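Local atomic coordinates of zinc chaperone AztD (Citrobacter koseri, PDB entry 6CMK), a protein that acts as a periplasmic zinc chaperone, binding zinc ions and handing one of them directly to the solute-binding protein AztC of the AztABCD transport system. Residues B[229-234]-B[245-250]. Residues are numbered along the deposited sequence; the frame is centred on the assembly and turned at random. Where two conformers were deposited one is given.
Sequences CETGLL and IRHLPY
Y250 lays one face of its ring over the backbone of G232 where the last two strands of an antiparallel beta-propeller blade, 232-237 and 244-249, form a hairpin. G232 CA sits 3.6 Å from the ring centroid, a CH-pi contact to which glycine is suited: a CB would collide with L248 O, P249 CA and H247 NE2, and the backbone angles of G232 themselves call for a residue without one. Beyond the strand, the ring reaches the turn at C229, whose sulphur is disulfide-bonded to C212; tyrosine suits the place because its ring offers G232 a flat face and carries a hydroxyl at the far end.

On the face of the sheet away from L233 and L248, H247 and L234 form a non-hydrogen-bonded pair. H247 CG stands anti to the backbone N (chi1 -179°), and the imidazole beyond it brings NE2 to 2.9 Å from T231 OG1, in a hydrogen bond that either could donate. Histidine thus joins a nitrogen for the threonine hydroxyl to a ring edge for L234, whose CD2 lies 3.8 Å from H247 CD2. L234 CB packs on I245 CG2; branched apolar chains suit this side, where A210 of strand 208-211 touches both. L233 and L248 pair by backbone bonds, and both side chains rest on V283 of the next blade. Y250 OH donates to C229 O at 2.6 Å, nearly in line with the carbonyl bond, and also hydrogen-bonds T259 N.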
ATOM      1  N   CYS B 229      27.122  -2.386   9.578  1.00 19.43           N
ATOM      2  CA  CYS B 229      28.240  -2.610  10.481  1.00 18.85           C
ATOM      3  C   CYS B 229      29.538  -2.322   9.728  1.00 22.33           C
ATOM      4  O   CYS B 229      29.529  -1.732   8.643  1.00 22.43           O
ATOM      5  CB  CYS B 229      28.180  -4.033  11.045  1.00 24.66           C
ATOM      6  SG  CYS B 229      28.808  -5.265   9.931  1.00 24.23           S
ATOM      7  N   GLU B 230      30.666  -2.734  10.316  1.00 23.60           N
ATOM      8  CA  GLU B 230      31.969  -2.402   9.742  1.00 23.30           C
ATOM      9  C   GLU B 230      32.276  -3.174   8.461  1.00 24.29           C
ATOM     10  O   GLU B 230      33.088  -2.706   7.657  1.00 24.08           O
ATOM     11  CB  GLU B 230      33.066  -2.646  10.786  1.00 23.88           C
ATOM     12  CG  GLU B 230      32.884  -1.802  12.041  1.00 27.25           C
ATOM     13  CD  GLU B 230      33.831  -2.178  13.174  1.00 35.46           C
ATOM     14  OE1 GLU B 230      34.528  -3.211  13.079  1.00 35.81           O
ATOM     15  OE2 GLU B 230      33.871  -1.428  14.170  1.00 44.92           O
ATOM     16  N   THR B 231      31.650  -4.331   8.235  1.00 20.12           N
ATOM     17  CA  THR B 231      31.957  -5.144   7.061  1.00 25.60           C
ATOM     18  C   THR B 231      30.936  -5.024   5.935  1.00 21.17           C
ATOM     19  O   THR B 231      31.238  -5.431   4.810  1.00 25.82           O
ATOM     20  CB  THR B 231      32.070  -6.625   7.445  1.00 28.37           C
ATOM     21  OG1 THR B 231      30.836  -7.081   8.017  1.00 29.54           O
ATOM     22  CG2 THR B 231      33.204  -6.838   8.432  1.00 27.06           C
ATOM     23  N   GLY B 232      29.757  -4.487   6.196  1.00 22.32           N
ATOM     24  CA  GLY B 232      28.708  -4.490   5.187  1.00 18.57           C
ATOM     25  C   GLY B 232      27.353  -4.267   5.833  1.00 21.10           C
ATOM     26  O   GLY B 232      27.253  -3.666   6.904  1.00 19.72           O
ATOM     27  N   LEU B 233      26.320  -4.759   5.155  0.84 20.62           N
ATOM     28  CA  LEU B 233      24.959  -4.708   5.660  0.84 15.77           C
ATOM     29  C   LEU B 233      24.443  -6.121   5.870  0.84 19.63           C
ATOM     30  O   LEU B 233      24.719  -7.017   5.068  0.84 22.88           O
ATOM     31  CB  LEU B 233      24.007  -3.982   4.689  0.84 15.73           C
ATOM     32  CG  LEU B 233      24.449  -2.637   4.109  0.84 21.01           C
ATOM     33  CD1 LEU B 233      23.339  -2.019   3.257  0.84 20.32           C
ATOM     34  CD2 LEU B 233      24.872  -1.668   5.195  0.84 26.77           C
ATOM     35  N   LEU B 234      23.700  -6.311   6.951  1.00 16.79           N
ATOM     36  CA  LEU B 234      22.867  -7.488   7.115  1.00 17.29           C
ATOM     37  C   LEU B 234      21.524  -7.150   6.493  1.00 16.30           C
ATOM     38  O   LEU B 234      20.975  -6.075   6.753  1.00 19.85           O
ATOM     39  CB  LEU B 234      22.693  -7.859   8.584  1.00 18.53           C
ATOM     40  CG  LEU B 234      23.944  -8.226   9.371  1.00 19.62           C
ATOM     41  CD1 LEU B 234      23.545  -8.575  10.785  1.00 22.60           C
ATOM     42  CD2 LEU B 234      24.702  -9.382   8.740  1.00 19.41           C
ATOM     43  N   ILE B 245      18.615 -13.942   7.422  1.00 18.17           N
ATOM     44  CA  ILE B 245      19.628 -12.889   7.433  1.00 16.80           C
ATOM     45  C   ILE B 245      20.708 -13.252   6.422  1.00 19.60           C
ATOM     46  O   ILE B 245      21.266 -14.355   6.470  1.00 21.15           O
ATOM     47  CB  ILE B 245      20.254 -12.717   8.830  1.00 20.48           C
ATOM     48  CG1 ILE B 245      19.197 -12.416   9.894  1.00 21.00           C
ATOM     49  CG2 ILE B 245      21.319 -11.617   8.808  1.00 19.91           C
ATOM     50  CD1 ILE B 245      19.743 -12.504  11.317  1.00 23.57           C
ATOM     51  N   ARG B 246      21.031 -12.322   5.532  1.00 18.35           N
ATOM     52  CA  ARG B 246      22.193 -12.481   4.678  1.00 22.17           C
ATOM     53  C   ARG B 246      23.096 -11.265   4.837  1.00 17.92           C
ATOM     54  O   ARG B 246      22.654 -10.183   5.224  1.00 22.15           O
ATOM     55  CB  ARG B 246      21.798 -12.679   3.209  1.00 29.28           C
ATOM     56  CG  ARG B 246      21.178 -11.481   2.511  1.00 32.46           C
ATOM     57  CD  ARG B 246      21.057 -11.763   1.017  1.00 51.74           C
ATOM     58  NE  ARG B 246      20.516 -10.640   0.251  1.00 58.11           N
ATOM     59  CZ  ARG B 246      21.195  -9.920  -0.643  1.00 58.75           C
ATOM     60  NH1 ARG B 246      22.469 -10.181  -0.915  1.00 43.70           N
ATOM     61  NH2 ARG B 246      20.588  -8.927  -1.281  1.00 58.88           N
ATOM     62  N   HIS B 247      24.375 -11.459   4.548  1.00 21.20           N
ATOM     63  CA  HIS B 247      25.365 -10.397   4.675  1.00 22.65           C
ATOM     64  C   HIS B 247      25.753  -9.909   3.291  1.00 23.45           C
ATOM     65  O   HIS B 247      26.098 -10.714   2.419  1.00 25.39           O
ATOM     66  CB  HIS B 247      26.607 -10.876   5.427  1.00 30.98           C
ATOM     67  CG  HIS B 247      27.651  -9.814   5.601  1.00 29.41           C
ATOM     68  ND1 HIS B 247      28.800  -9.767   4.842  1.00 31.80           N
ATOM     69  CD2 HIS B 247      27.717  -8.761   6.450  1.00 32.60           C
ATOM     70  CE1 HIS B 247      29.531  -8.732   5.218  1.00 29.87           C
ATOM     71  NE2 HIS B 247      28.897  -8.105   6.192  1.00 29.17           N
ATOM     72  N   LEU B 248      25.683  -8.596   3.093  1.00 24.05           N
ATOM     73  CA  LEU B 248      26.136  -7.960   1.867  1.00 19.77           C
ATOM     74  C   LEU B 248      27.372  -7.122   2.185  1.00 18.95           C
ATOM     75  O   LEU B 248      27.243  -6.042   2.784  1.00 19.35           O
ATOM     76  CB  LEU B 248      25.029  -7.092   1.270  1.00 18.55           C
ATOM     77  CG  LEU B 248      25.404  -6.267   0.035  1.00 22.47           C
ATOM     78  CD1 LEU B 248      25.827  -7.178  -1.107  1.00 26.66           C
ATOM     79  CD2 LEU B 248      24.230  -5.383  -0.362  1.00 22.48           C
ATOM     80  N   PRO B 249      28.574  -7.564   1.841  1.00 23.08           N
ATOM     81  CA  PRO B 249      29.759  -6.760   2.163  1.00 24.77           C
ATOM     82  C   PRO B 249      29.824  -5.504   1.315  1.00 24.20           C
ATOM     83  O   PRO B 249      29.335  -5.468   0.183  1.00 23.83           O
ATOM     84  CB  PRO B 249      30.931  -7.699   1.859  1.00 31.66           C
ATOM     85  CG  PRO B 249      30.395  -8.715   0.931  1.00 33.34           C
ATOM     86  CD  PRO B 249      28.921  -8.836   1.185  1.00 28.80           C
ATOM     87  N   TYR B 250      30.429  -4.458   1.882  1.00 21.50           N
ATOM     88  CA  TYR B 250      30.669  -3.248   1.112  1.00 18.59           C
ATOM     89  C   TYR B 250      31.431  -3.593  -0.159  1.00 27.08           C
ATOM     90  O   TYR B 250      32.403  -4.352  -0.130  1.00 24.91           O
ATOM     91  CB  TYR B 250      31.465  -2.224   1.926  1.00 19.34           C
ATOM     92  CG  TYR B 250      30.735  -1.743   3.156  1.00 20.67           C
ATOM     93  CD1 TYR B 250      29.552  -1.032   3.043  1.00 20.48           C
ATOM     94  CD2 TYR B 250      31.218  -2.006   4.425  1.00 24.79           C
ATOM     95  CE1 TYR B 250      28.867  -0.597   4.158  1.00 22.16           C
ATOM     96  CE2 TYR B 250      30.544  -1.570   5.548  1.00 24.10           C
ATOM     97  CZ  TYR B 250      29.367  -0.868   5.414  1.00 24.66           C
ATOM     98  OH  TYR B 250      28.682  -0.433   6.531  1.00 20.40           O
TER